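Local coordinates for amino acid adenylation domain-containing protein (Bacillus stratosphericus LAMA 585, PDB 6ULY) that probably selects an alpha-keto acid and activates it as an acyl adenylate, as the adenylation domain of a nonribosomal depsipeptide synthetase module, at residues Phe73-Asn78 with Leu125-Asp130; Pro102-Met107 with Glu134-Leu139; Ala168-Ser173 with Ser192-Leu197; Pro388-Arg393 with Val410-Pro415. All blocks are in the same frame, centred on the assembly; numbering follows the deposited sequence.

Contact 1. Residues Phe73-Asn78 with Leu125-Asp130; sequences FQFSSN and LILTDD. With SO4 (sulfate ion), chain D.
Two neighbouring parallel strands, 70-74 and 125-128, come together near their C-terminal ends, where Phe73 pairs with Leu127 with their CA atoms 5.0 Å apart. Gln74 N donates to Leu127 O at 2.8 Å. The Phe75 ring lies against the backbone of 127-128: Leu127 O and Thr128 CA both sit over one face, offset toward the rim, with Thr128 CA 4.1 Å from the ring centroid and 26° off its normal, a CH-pi contact. Phe75 CZ meets Leu127 CB at 4.0 Å. At the ring edge lies Asp129 OD1, which has no hydrogen-bonding partner in the model. The pattern is that of an alpha/beta sheet whose strands run into helix starts: Ser77 is the N-cap of helix 78-91, while Asp129 directly precedes helix 130-137. With chi1 at -67°, Asp129 CG stands anti to the carbonyl carbon, beside the backbone N and on the side of the 76-77 turn. From there OD2 gathers three donors: Ser76 N at 2.5 Å, nearly in line with the C-O bond, Ser77 N at 2.6 Å on the syn side, and Ser76 OG at 2.8 Å on the anti side, the last two somewhat out of the carboxylate plane. The same turn holds a sulfate, probably from the crystallisation liquor, through Ser77 OG to O1 (2.5 Å) and Asn78 N to O2; the sulfate is also hydrogen-bonded to His79 N and Arg245 NE.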
loop_
_atom_site.group_PDB
_atom_site.type_symbol
_atom_site.label_atom_id
_atom_site.label_comp_id
_atom_site.label_asym_id
_atom_site.label_seq_id
_atom_site.Cartn_x
_atom_site.Cartn_y
_atom_site.Cartn_z
ATOM N N PHE A 73 -13.468 11.140 16.552
ATOM C CA PHE A 73 -12.982 11.159 17.925
ATOM C C PHE A 73 -11.490 11.470 17.970
ATOM O O PHE A 73 -10.693 10.849 17.260
ATOM C CB PHE A 73 -13.248 9.817 18.609
ATOM C CG PHE A 73 -14.671 9.631 19.070
ATOM C CD1 PHE A 73 -15.706 10.357 18.502
ATOM C CD2 PHE A 73 -14.966 8.734 20.084
ATOM C CE1 PHE A 73 -17.004 10.184 18.929
ATOM C CE2 PHE A 73 -16.264 8.557 20.517
ATOM C CZ PHE A 73 -17.283 9.284 19.943
ATOM N N GLN A 74 -11.116 12.422 18.832
ATOM C CA GLN A 74 -9.717 12.802 19.068
ATOM C C GLN A 74 -9.596 13.077 20.566
ATOM O O GLN A 74 -9.725 14.220 21.011
ATOM C CB GLN A 74 -9.317 14.008 18.226
ATOM C CG GLN A 74 -9.073 13.682 16.762
ATOM C CD GLN A 74 -7.792 12.901 16.553
ATOM O OE1 GLN A 74 -6.738 13.483 16.298
ATOM N NE2 GLN A 74 -7.875 11.580 16.667
ATOM N N PHE A 75 -9.345 12.021 21.335
ATOM C CA PHE A 75 -9.413 12.076 22.786
ATOM C C PHE A 75 -8.091 11.673 23.415
ATOM O O PHE A 75 -7.378 10.808 22.899
ATOM C CB PHE A 75 -10.523 11.163 23.325
ATOM C CG PHE A 75 -11.902 11.682 23.066
ATOM C CD1 PHE A 75 -12.421 12.714 23.830
ATOM C CD2 PHE A 75 -12.676 11.146 22.054
ATOM C CE1 PHE A 75 -13.690 13.200 23.589
ATOM C CE2 PHE A 75 -13.947 11.628 21.807
ATOM C CZ PHE A 75 -14.455 12.654 22.574
ATOM N N SER A 76 -7.774 12.331 24.532
ATOM C CA SER A 76 -6.765 11.866 25.468
ATOM C C SER A 76 -7.370 11.325 26.755
ATOM O O SER A 76 -6.697 10.575 27.468
ATOM C CB SER A 76 -5.794 13.003 25.818
ATOM O OG SER A 76 -6.481 14.092 26.413
ATOM N N SER A 77 -8.619 11.669 27.056
ATOM C CA SER A 77 -9.279 11.255 28.286
ATOM C C SER A 77 -10.185 10.062 28.011
ATOM O O SER A 77 -11.074 10.139 27.157
ATOM C CB SER A 77 -10.092 12.404 28.879
ATOM O OG SER A 77 -11.087 11.900 29.754
ATOM N N ASN A 78 -9.968 8.972 28.752
ATOM C CA ASN A 78 -10.873 7.830 28.676
ATOM C C ASN A 78 -12.289 8.222 29.078
ATOM O O ASN A 78 -13.260 7.814 28.432
ATOM C CB ASN A 78 -10.364 6.698 29.569
ATOM C CG ASN A 78 -9.126 6.030 29.012
ATOM O OD1 ASN A 78 -8.981 5.879 27.797
ATOM N ND2 ASN A 78 -8.223 5.626 29.897
ATOM N N LEU A 125 -17.686 16.560 12.317
ATOM C CA LEU A 125 -17.324 17.233 13.553
ATOM C C LEU A 125 -16.265 16.421 14.279
ATOM O O LEU A 125 -16.403 15.205 14.443
ATOM C CB LEU A 125 -18.557 17.412 14.444
ATOM C CG LEU A 125 -18.291 17.852 15.890
ATOM C CD1 LEU A 125 -17.752 19.272 15.927
ATOM C CD2 LEU A 125 -19.550 17.728 16.732
ATOM N N ILE A 126 -15.208 17.091 14.713
ATOM C CA ILE A 126 -14.187 16.459 15.536
ATOM C C ILE A 126 -14.544 16.694 16.996
ATOM O O ILE A 126 -14.781 17.833 17.417
ATOM C CB ILE A 126 -12.786 17.002 15.207
ATOM C CG1 ILE A 126 -12.461 16.774 13.722
ATOM C CG2 ILE A 126 -11.748 16.331 16.098
ATOM C CD1 ILE A 126 -11.146 17.388 13.270
ATOM N N LEU A 127 -14.602 15.609 17.757
ATOM C CA LEU A 127 -14.937 15.627 19.171
ATOM C C LEU A 127 -13.689 15.252 19.953
ATOM O O LEU A 127 -13.024 14.263 19.624
ATOM C CB LEU A 127 -16.071 14.644 19.457
ATOM C CG LEU A 127 -17.096 14.990 20.529
ATOM C CD1 LEU A 127 -17.722 16.345 20.270
ATOM C CD2 LEU A 127 -18.154 13.903 20.557
ATOM N N THR A 128 -13.373 16.033 20.985
ATOM C CA THR A 128 -12.085 15.905 21.651
ATOM C C THR A 128 -12.215 16.359 23.101
ATOM O O THR A 128 -13.320 16.565 23.612
ATOM C CB THR A 128 -11.014 16.711 20.901
ATOM O OG1 THR A 128 -9.820 16.780 21.690
ATOM C CG2 THR A 128 -11.510 18.119 20.608
ATOM N N ASP A 129 -11.067 16.504 23.758
ATOM C CA ASP A 129 -10.944 16.935 25.141
ATOM C C ASP A 129 -10.628 18.421 25.232
ATOM O O ASP A 129 -10.166 19.045 24.275
ATOM C CB ASP A 129 -9.825 16.167 25.842
ATOM C CG ASP A 129 -10.138 14.718 26.001
ATOM O OD1 ASP A 129 -11.319 14.406 26.248
ATOM O OD2 ASP A 129 -9.209 13.895 25.879
ATOM N N ASP A 130 -10.842 18.975 26.426
ATOM C CA ASP A 130 -10.356 20.323 26.691
ATOM C C ASP A 130 -8.834 20.377 26.614
ATOM O O ASP A 130 -8.268 21.379 26.162
ATOM C CB ASP A 130 -10.842 20.800 28.061
ATOM C CG ASP A 130 -12.301 21.237 28.050
ATOM O OD1 ASP A 130 -12.717 21.926 27.095
ATOM O OD2 ASP A 130 -13.030 20.899 29.005
HETATM S S SO4 D . -9.381 10.004 32.189
HETATM O O1 SO4 D . -9.564 11.331 31.655
HETATM O O2 SO4 D . -8.478 9.241 31.366
HETATM O O3 SO4 D . -10.651 9.338 32.232
HETATM O O4 SO4 D . -8.851 10.066 33.512
#

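Contact 2. Residues Pro102-Met107 with Glu134-Leu139; sequences PTYREM and EEVQGL
The backbones of Tyr104 and Glu135 come closest here, 5.6 Å between CA atoms, and no hydrogen bond joins the 102-107 loop to the helical 134-139 segment. Tyr104 carries the contact, its ring met from several directions. Val136 lies beside it, pointing the same way, with CG2 3.9 Å from Tyr104 CE1; this methyl stands 29° off the ring normal, an off-centre CH-pi contact. Leu139 CD2 approaches the rim in the ring plane, 3.7 Å from Tyr104 CD1. Glu135 CB comes to 3.7 Å from Tyr104 CD2 along an oblique path, its carboxylate plane 86° from that of the ring. The packing thus joins the loop leading from strand 94-97 to helix 109-120 onto the end of helix 130-137, which covers the alpha/beta sheet through Val136 on Ile126 and Thr128. Tyr104 OH is hydrogen-bonded to Gln74 OE1 and to Ala101 N. In the loop itself, Arg105 N donates to Thr103 OG1 at 3.2 Å, an ST turn. Arg105 NH1 then hangs near Glu135, 3.7 Å from CG; its 4.1 Å separation from Glu135 OE2 is beyond a salt bridge.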
loop_
_atom_site.group_PDB
_atom_site.type_symbol
_atom_site.label_atom_id
_atom_site.label_comp_id
_atom_site.label_asym_id
_atom_site.label_seq_id
_atom_site.Cartn_x
_atom_site.Cartn_y
_atom_site.Cartn_z
ATOM N N PRO A 102 0.424 12.251 17.819
ATOM C CA PRO A 102 1.452 12.608 18.811
ATOM C C PRO A 102 1.685 14.104 18.909
ATOM O O PRO A 102 2.054 14.599 19.981
ATOM C CB PRO A 102 2.700 11.868 18.309
ATOM C CG PRO A 102 2.445 11.627 16.849
ATOM C CD PRO A 102 0.967 11.424 16.726
ATOM N N THR A 103 1.481 14.840 17.816
ATOM C CA THR A 103 1.551 16.293 17.831
ATOM C C THR A 103 0.702 16.839 16.693
ATOM O O THR A 103 0.507 16.178 15.669
ATOM C CB THR A 103 2.993 16.804 17.701
ATOM O OG1 THR A 103 2.990 18.237 17.663
ATOM C CG2 THR A 103 3.654 16.267 16.432
ATOM N N TYR A 104 0.197 18.056 16.887
ATOM C CA TYR A 104 -0.602 18.753 15.888
ATOM C C TYR A 104 0.083 20.016 15.381
ATOM O O TYR A 104 -0.566 20.840 14.724
ATOM C CB TYR A 104 -1.976 19.103 16.465
ATOM C CG TYR A 104 -2.803 17.903 16.873
ATOM C CD1 TYR A 104 -3.822 17.429 16.056
ATOM C CD2 TYR A 104 -2.564 17.245 18.073
ATOM C CE1 TYR A 104 -4.581 16.333 16.424
ATOM C CE2 TYR A 104 -3.316 16.148 18.449
ATOM C CZ TYR A 104 -4.324 15.698 17.621
ATOM O OH TYR A 104 -5.078 14.607 17.988
ATOM N N ARG A 105 1.373 20.194 15.671
ATOM C CA ARG A 105 2.093 21.394 15.267
ATOM C C ARG A 105 2.725 21.288 13.885
ATOM O O ARG A 105 3.112 22.318 13.322
ATOM C CB ARG A 105 3.189 21.722 16.287
ATOM C CG ARG A 105 2.816 22.798 17.303
ATOM C CD ARG A 105 2.094 22.228 18.516
ATOM N NE ARG A 105 2.005 23.207 19.597
ATOM C CZ ARG A 105 1.516 22.949 20.807
ATOM N NH1 ARG A 105 1.065 21.737 21.099
ATOM N NH2 ARG A 105 1.478 23.905 21.726
ATOM N N GLU A 106 2.847 20.085 13.325
ATOM C CA GLU A 106 3.451 19.911 12.011
ATOM C C GLU A 106 2.730 18.803 11.257
ATOM O O GLU A 106 2.017 17.982 11.840
ATOM C CB GLU A 106 4.945 19.583 12.112
ATOM C CG GLU A 106 5.466 19.548 13.532
ATOM C CD GLU A 106 6.464 18.434 13.748
ATOM O OE1 GLU A 106 7.670 18.729 13.895
ATOM O OE2 GLU A 106 6.040 17.259 13.759
ATOM N N MET A 107 2.941 18.783 9.941
ATOM C CA MET A 107 2.226 17.875 9.044
ATOM C C MET A 107 2.958 16.532 8.973
ATOM O O MET A 107 3.530 16.144 7.953
ATOM C CB MET A 107 2.089 18.506 7.664
ATOM C CG MET A 107 1.118 17.795 6.741
ATOM S SD MET A 107 -0.602 18.130 7.160
ATOM C CE MET A 107 -1.456 17.137 5.934
ATOM N N GLU A 134 -7.306 22.820 21.781
ATOM C CA GLU A 134 -6.412 23.831 21.225
ATOM C C GLU A 134 -5.524 23.230 20.141
ATOM O O GLU A 134 -5.419 23.772 19.033
ATOM C CB GLU A 134 -5.566 24.449 22.338
ATOM N N GLU A 135 -4.878 22.102 20.444
ATOM C CA GLU A 135 -4.059 21.418 19.448
ATOM C C GLU A 135 -4.889 21.020 18.234
ATOM O O GLU A 135 -4.526 21.321 17.091
ATOM C CB GLU A 135 -3.403 20.186 20.073
ATOM C CG GLU A 135 -2.452 20.498 21.221
ATOM C CD GLU A 135 -2.091 19.269 22.039
ATOM O OE1 GLU A 135 -2.558 19.167 23.195
ATOM O OE2 GLU A 135 -1.351 18.402 21.524
ATOM N N VAL A 136 -6.011 20.334 18.464
ATOM C CA VAL A 136 -6.822 19.842 17.352
ATOM C C VAL A 136 -7.293 20.990 16.472
ATOM O O VAL A 136 -7.430 20.831 15.253
ATOM C CB VAL A 136 -8.011 19.019 17.885
ATOM C CG1 VAL A 136 -8.980 18.703 16.763
ATOM C CG2 VAL A 136 -7.519 17.739 18.545
ATOM N N GLN A 137 -7.561 22.157 17.063
ATOM C CA GLN A 137 -7.979 23.304 16.266
ATOM C C GLN A 137 -6.877 23.781 15.330
ATOM O O GLN A 137 -7.176 24.412 14.312
ATOM C CB GLN A 137 -8.426 24.450 17.179
ATOM C CG GLN A 137 -9.834 24.276 17.740
ATOM C CD GLN A 137 -10.203 25.333 18.769
ATOM O OE1 GLN A 137 -9.334 25.925 19.413
ATOM N NE2 GLN A 137 -11.501 25.574 18.931
ATOM N N GLY A 138 -5.615 23.486 15.648
ATOM C CA GLY A 138 -4.522 23.870 14.774
ATOM C C GLY A 138 -4.567 23.205 13.415
ATOM O O GLY A 138 -3.941 23.701 12.472
ATOM N N LEU A 139 -5.296 22.095 13.289
ATOM C CA LEU A 139 -5.416 21.423 12.002
ATOM C C LEU A 139 -6.052 22.315 10.944
ATOM O O LEU A 139 -5.882 22.056 9.747
ATOM C CB LEU A 139 -6.231 20.138 12.160
ATOM C CG LEU A 139 -5.622 19.094 13.098
ATOM C CD1 LEU A 139 -6.602 17.958 13.358
ATOM C CD2 LEU A 139 -4.316 18.560 12.525
#

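Contact 3. Residues Ala168-Ser173 with Ser192-Leu197; sequences AAPDDS and SHRSVL
Backbone hydrogen bonds tie the 168-173 loop to the first turn of helix 193-207 at two points. His193 N donates to Asp172 O at 3.2 Å, and Arg194 N donates to Pro170 O at 2.9 Å. Both carbonyls belong to a type I turn, Ala169 to Asp172, which Asp172 also fastens from its side chain: OD2 accepts from Ala169 N. Next to them Ser173 and Ser192 form an antiparallel non-hydrogen-bonded pair.

The ionic part is a salt bridge. Arg194 presents its side to Asp171, NE to OD1 at 2.9 Å and NH2 to OD2 at 3.2 Å. Both acceptors lie close to the guanidinium plane, yet each is approached from above the carboxylate plane, the two planes being 42° apart. Arg194 is bent at chi3 (-59°), which places NE for this grip, and Pro170 CB covers one face of the guanidinium, 3.5 Å from NH2.

Packing falls to His193, whose CD2 lies 3.2 Å from Asp172 O and whose NE2 is 3.9 Å from Ala168 CB; His193 ND1 is hydrogen-bonded to Leu18 N.

Capping completes the set: Ser192 OG accepts from Ser195 N and Ser195 OG from Ser192 N, a capping box. The strands 173-178 and 188-192 between these segments flank the glycine- and serine-rich signature loop of adenylating enzymes. While the Pro170 and Asp172 carbonyls accept first-turn N-H groups, the Arg194 salt bridge would probably favour the charged form of Asp171, with the nearby helix N terminus perhaps adding to it.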
loop_
_atom_site.group_PDB
_atom_site.type_symbol
_atom_site.label_atom_id
_atom_site.label_comp_id
_atom_site.label_asym_id
_atom_site.label_seq_id
_atom_site.Cartn_x
_atom_site.Cartn_y
_atom_site.Cartn_z
ATOM N N ALA A 168 -32.402 2.420 17.071
ATOM C CA ALA A 168 -31.401 1.825 16.202
ATOM C C ALA A 168 -31.800 0.405 15.824
ATOM O O ALA A 168 -32.461 -0.301 16.590
ATOM C CB ALA A 168 -30.028 1.810 16.878
ATOM N N ALA A 169 -31.388 -0.000 14.625
ATOM C CA ALA A 169 -31.556 -1.353 14.116
ATOM C C ALA A 169 -30.235 -2.111 14.193
ATOM O O ALA A 169 -29.167 -1.517 13.997
ATOM C CB ALA A 169 -32.042 -1.327 12.665
ATOM N N PRO A 170 -30.267 -3.416 14.478
ATOM C CA PRO A 170 -29.009 -4.174 14.600
ATOM C C PRO A 170 -28.031 -3.973 13.451
ATOM O O PRO A 170 -26.813 -4.021 13.673
ATOM C CB PRO A 170 -29.498 -5.627 14.670
ATOM C CG PRO A 170 -30.830 -5.526 15.327
ATOM C CD PRO A 170 -31.441 -4.239 14.825
ATOM N N ASP A 171 -28.514 -3.755 12.233
ATOM C CA ASP A 171 -27.625 -3.623 11.086
ATOM C C ASP A 171 -27.152 -2.194 10.860
ATOM O O ASP A 171 -26.309 -1.971 9.985
ATOM C CB ASP A 171 -28.316 -4.141 9.822
ATOM C CG ASP A 171 -28.528 -5.639 9.855
ATOM O OD1 ASP A 171 -27.541 -6.372 10.083
ATOM O OD2 ASP A 171 -29.680 -6.085 9.676
ATOM N N ASP A 172 -27.673 -1.231 11.615
ATOM C CA ASP A 172 -27.144 0.123 11.557
ATOM C C ASP A 172 -25.653 0.109 11.866
ATOM O O ASP A 172 -25.181 -0.669 12.700
ATOM C CB ASP A 172 -27.877 1.025 12.556
ATOM C CG ASP A 172 -29.320 1.278 12.166
ATOM O OD1 ASP A 172 -29.718 0.877 11.052
ATOM O OD2 ASP A 172 -30.057 1.881 12.977
ATOM N N SER A 173 -24.905 0.967 11.178
ATOM C CA SER A 173 -23.499 1.156 11.513
ATOM C C SER A 173 -23.373 1.753 12.909
ATOM O O SER A 173 -24.043 2.735 13.239
ATOM C CB SER A 173 -22.835 2.070 10.488
ATOM O OG SER A 173 -22.816 1.465 9.209
ATOM N N SER A 192 -21.336 -2.733 12.385
ATOM C CA SER A 192 -22.724 -2.622 12.794
ATOM C C SER A 192 -22.875 -3.125 14.223
ATOM O O SER A 192 -21.977 -3.762 14.782
ATOM C CB SER A 192 -23.626 -3.420 11.847
ATOM O OG SER A 192 -23.442 -4.810 12.059
ATOM N N HIS A 193 -24.032 -2.834 14.819
ATOM C CA HIS A 193 -24.336 -3.402 16.129
ATOM C C HIS A 193 -24.255 -4.923 16.089
ATOM O O HIS A 193 -23.762 -5.555 17.033
ATOM C CB HIS A 193 -25.729 -2.968 16.595
ATOM C CG HIS A 193 -25.919 -1.486 16.669
ATOM N ND1 HIS A 193 -25.743 -0.768 17.834
ATOM C CD2 HIS A 193 -26.295 -0.588 15.728
ATOM C CE1 HIS A 193 -25.987 0.509 17.603
ATOM N NE2 HIS A 193 -26.329 0.646 16.333
ATOM N N ARG A 194 -24.733 -5.526 14.996
ATOM C CA ARG A 194 -24.805 -6.981 14.906
ATOM C C ARG A 194 -23.415 -7.605 14.889
ATOM O O ARG A 194 -23.153 -8.577 15.607
ATOM C CB ARG A 194 -25.589 -7.385 13.655
ATOM C CG ARG A 194 -25.942 -8.864 13.597
ATOM C CD ARG A 194 -26.573 -9.260 12.270
ATOM N NE ARG A 194 -27.796 -8.517 11.976
ATOM C CZ ARG A 194 -28.992 -8.796 12.490
ATOM N NH1 ARG A 194 -29.140 -9.801 13.343
ATOM N NH2 ARG A 194 -30.044 -8.060 12.153
ATOM N N SER A 195 -22.510 -7.069 14.067
ATOM C CA SER A 195 -21.179 -7.664 13.965
ATOM C C SER A 195 -20.406 -7.508 15.267
ATOM O O SER A 195 -19.735 -8.446 15.714
ATOM C CB SER A 195 -20.409 -7.046 12.797
ATOM O OG SER A 195 -20.371 -5.630 12.870
ATOM N N VAL A 196 -20.492 -6.337 15.898
ATOM C CA VAL A 196 -19.804 -6.134 17.169
ATOM C C VAL A 196 -20.391 -7.046 18.240
ATOM O O VAL A 196 -19.665 -7.794 18.906
ATOM C CB VAL A 196 -19.874 -4.652 17.578
ATOM C CG1 VAL A 196 -19.316 -4.457 18.966
ATOM C CG2 VAL A 196 -19.116 -3.797 16.559
ATOM N N LEU A 197 -21.716 -7.019 18.403
ATOM C CA LEU A 197 -22.338 -7.826 19.447
ATOM C C LEU A 197 -22.104 -9.311 19.230
ATOM O O LEU A 197 -22.025 -10.075 20.200
ATOM C CB LEU A 197 -23.835 -7.541 19.514
ATOM C CG LEU A 197 -24.225 -6.229 20.195
ATOM C CD1 LEU A 197 -25.716 -5.986 20.035
ATOM C CD2 LEU A 197 -23.838 -6.253 21.658
#

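Contact 4. Residues Pro388-Arg393 with Val410-Pro415; sequences PGITIR and VQIKGP
Ile392 and Ile412 sit across from one another as a non-hydrogen-bonded pair of antiparallel strands 391-393 and 410-413, whose axes lie at 158°, their side chains side by side and pointing the same way. The apolar bumps all lie on the face carrying these two isoleucines. Ile412 CD1, turned by chi2 (-64°) toward its neighbour, settles against the side of Ile392, 3.6 Å from CG1, and is also near CG2. On its flanks the methyls interlock: Ile390 CG2 rests 3.9 Å from Ile412 CG2, and Val410 CG1 fills in beside Ile392 CG2 at 3.8 Å. Where the strands give way to loop, the relief flattens. Gly414 carries no side chain, so Ile390 CD1 lies over its bare CA at 4.2 Å, and Pro415 CD packs against Gly389 O at 3.1 Å.

The face with Thr391, Lys413, Arg393 and Gln411 is polar. Arg393 and Gln411 run side by side, their guanidinium and amide planes nearly coplanar, and Gln411 OE1 takes both Arg393 NE (2.6 Å) and Arg393 NH2 (2.8 Å). Trp437 makes a cation-pi contact with Arg393, and Gln411 NE2 hydrogen-bonds His439 ND1. A water bridges Gly389 O, Thr391 OG1 and Lys413 O.

Backbone bonds pair Thr391 with Lys413 and Arg393 with Gln411 in both directions. Two consecutive antiparallel strands inside a five-stranded sheet match the beta-rich subdomain of the large ANL domain; the side chain of Val410 is about 8 Å from the bound keto acyl adenylate.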
loop_
_atom_site.group_PDB
_atom_site.type_symbol
_atom_site.label_atom_id
_atom_site.label_comp_id
_atom_site.label_asym_id
_atom_site.label_seq_id
_atom_site.Cartn_x
_atom_site.Cartn_y
_atom_site.Cartn_z
ATOM N N PRO A 388 -17.517 -19.209 19.403
ATOM C CA PRO A 388 -18.775 -19.588 18.755
ATOM C C PRO A 388 -19.131 -18.627 17.631
ATOM O O PRO A 388 -18.952 -17.413 17.745
ATOM C CB PRO A 388 -19.794 -19.525 19.897
ATOM C CG PRO A 388 -18.997 -19.797 21.120
ATOM C CD PRO A 388 -17.626 -19.220 20.874
ATOM N N GLY A 389 -19.633 -19.193 16.531
ATOM C CA GLY A 389 -20.071 -18.433 15.388
ATOM C C GLY A 389 -19.029 -18.251 14.306
ATOM O O GLY A 389 -19.390 -17.926 13.168
ATOM N N ILE A 390 -17.755 -18.463 14.619
ATOM C CA ILE A 390 -16.660 -18.203 13.694
ATOM C C ILE A 390 -16.204 -19.514 13.076
ATOM O O ILE A 390 -16.093 -20.539 13.763
ATOM C CB ILE A 390 -15.488 -17.500 14.408
ATOM C CG1 ILE A 390 -15.905 -16.115 14.920
ATOM C CG2 ILE A 390 -14.288 -17.406 13.480
ATOM C CD1 ILE A 390 -16.016 -15.062 13.852
ATOM N N THR A 391 -15.943 -19.488 11.773
ATOM C CA THR A 391 -15.259 -20.573 11.086
ATOM C C THR A 391 -13.941 -20.035 10.551
ATOM O O THR A 391 -13.902 -18.954 9.956
ATOM C CB THR A 391 -16.100 -21.149 9.941
ATOM O OG1 THR A 391 -17.431 -21.422 10.401
ATOM C CG2 THR A 391 -15.484 -22.439 9.449
ATOM N N ILE A 392 -12.866 -20.777 10.781
ATOM C CA ILE A 392 -11.554 -20.444 10.248
ATOM C C ILE A 392 -11.156 -21.533 9.267
ATOM O O ILE A 392 -11.486 -22.708 9.458
ATOM C CB ILE A 392 -10.497 -20.311 11.363
ATOM C CG1 ILE A 392 -11.015 -19.385 12.464
ATOM C CG2 ILE A 392 -9.185 -19.807 10.780
ATOM C CD1 ILE A 392 -10.051 -19.186 13.588
ATOM N N ARG A 393 -10.447 -21.142 8.212
ATOM C CA ARG A 393 -9.859 -22.112 7.304
ATOM C C ARG A 393 -8.506 -21.595 6.843
ATOM O O ARG A 393 -8.216 -20.397 6.903
ATOM C CB ARG A 393 -10.772 -22.410 6.101
ATOM C CG ARG A 393 -10.836 -21.311 5.049
ATOM C CD ARG A 393 -11.585 -21.787 3.806
ATOM N NE ARG A 393 -11.598 -20.785 2.744
ATOM C CZ ARG A 393 -12.192 -20.948 1.565
ATOM N NH1 ARG A 393 -12.836 -22.075 1.286
ATOM N NH2 ARG A 393 -12.147 -19.979 0.663
ATOM N N VAL A 410 -4.800 -17.609 6.211
ATOM C CA VAL A 410 -5.895 -17.695 7.170
ATOM C C VAL A 410 -7.091 -16.926 6.631
ATOM O O VAL A 410 -6.965 -15.773 6.204
ATOM C CB VAL A 410 -5.467 -17.143 8.541
ATOM C CG1 VAL A 410 -6.605 -17.292 9.550
ATOM C CG2 VAL A 410 -4.206 -17.834 9.035
ATOM N N GLN A 411 -8.261 -17.554 6.666
ATOM C CA GLN A 411 -9.497 -16.907 6.265
ATOM C C GLN A 411 -10.538 -17.116 7.351
ATOM O O GLN A 411 -10.522 -18.125 8.060
ATOM C CB GLN A 411 -10.014 -17.453 4.924
ATOM C CG GLN A 411 -9.124 -17.116 3.736
ATOM C CD GLN A 411 -9.749 -17.510 2.406
ATOM O OE1 GLN A 411 -10.648 -18.352 2.355
ATOM N NE2 GLN A 411 -9.283 -16.893 1.327
ATOM N N ILE A 412 -11.450 -16.155 7.467
ATOM C CA ILE A 412 -12.425 -16.131 8.548
ATOM C C ILE A 412 -13.820 -15.986 7.966
ATOM O O ILE A 412 -14.063 -15.104 7.135
ATOM C CB ILE A 412 -12.152 -14.978 9.535
ATOM C CG1 ILE A 412 -10.715 -15.032 10.054
ATOM C CG2 ILE A 412 -13.141 -15.026 10.675
ATOM C CD1 ILE A 412 -10.401 -16.265 10.860
ATOM N N LYS A 413 -14.738 -16.824 8.428
ATOM C CA LYS A 413 -16.155 -16.682 8.133
ATOM C C LYS A 413 -16.919 -16.578 9.444
ATOM O O LYS A 413 -16.652 -17.331 10.387
ATOM C CB LYS A 413 -16.686 -17.867 7.322
ATOM C CG LYS A 413 -18.116 -17.681 6.811
ATOM C CD LYS A 413 -18.822 -19.013 6.514
ATOM C CE LYS A 413 -17.955 -19.965 5.727
ATOM N NZ LYS A 413 -18.732 -21.141 5.232
ATOM N N GLY A 414 -17.867 -15.650 9.506
ATOM C CA GLY A 414 -18.701 -15.531 10.673
ATOM C C GLY A 414 -19.535 -14.273 10.693
ATOM O O GLY A 414 -19.539 -13.474 9.750
ATOM N N PRO A 415 -20.266 -14.074 11.789
ATOM C CA PRO A 415 -21.153 -12.915 11.912
ATOM C C PRO A 415 -20.497 -11.660 12.462
ATOM O O PRO A 415 -21.198 -10.659 12.644
ATOM C CB PRO A 415 -22.214 -13.432 12.888
ATOM C CG PRO A 415 -21.439 -14.340 13.800
ATOM C CD PRO A 415 -20.371 -14.977 12.951
HETATM O O HOH W 1 -19.046 -19.494 10.563
#

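Overall arrangement
From the N terminus, contact 1 opens first and is closed at 125-130, drawing two parallel strands of the seven-stranded sheet together. Contact 2 crosses it: 102-107 lies inside that loop, and 134-139 comes after its end. The two contacts touch, and helix 130-137 packs both on strand 125-128 and on the 102-107 loop. Contact 3 follows in series, joining the loop before strand 173-178 to the start of helix 193-207, at the open base of the hairpin that strands 173-178 and 188-192 form in the same sheet. Contact 4 comes last, joining consecutive strands of the five-stranded sheet. It meets contact 3 by packing, Ser195 CB to Pro415 O, whereas contacts 2 and 4 have centres about 40 Å apart.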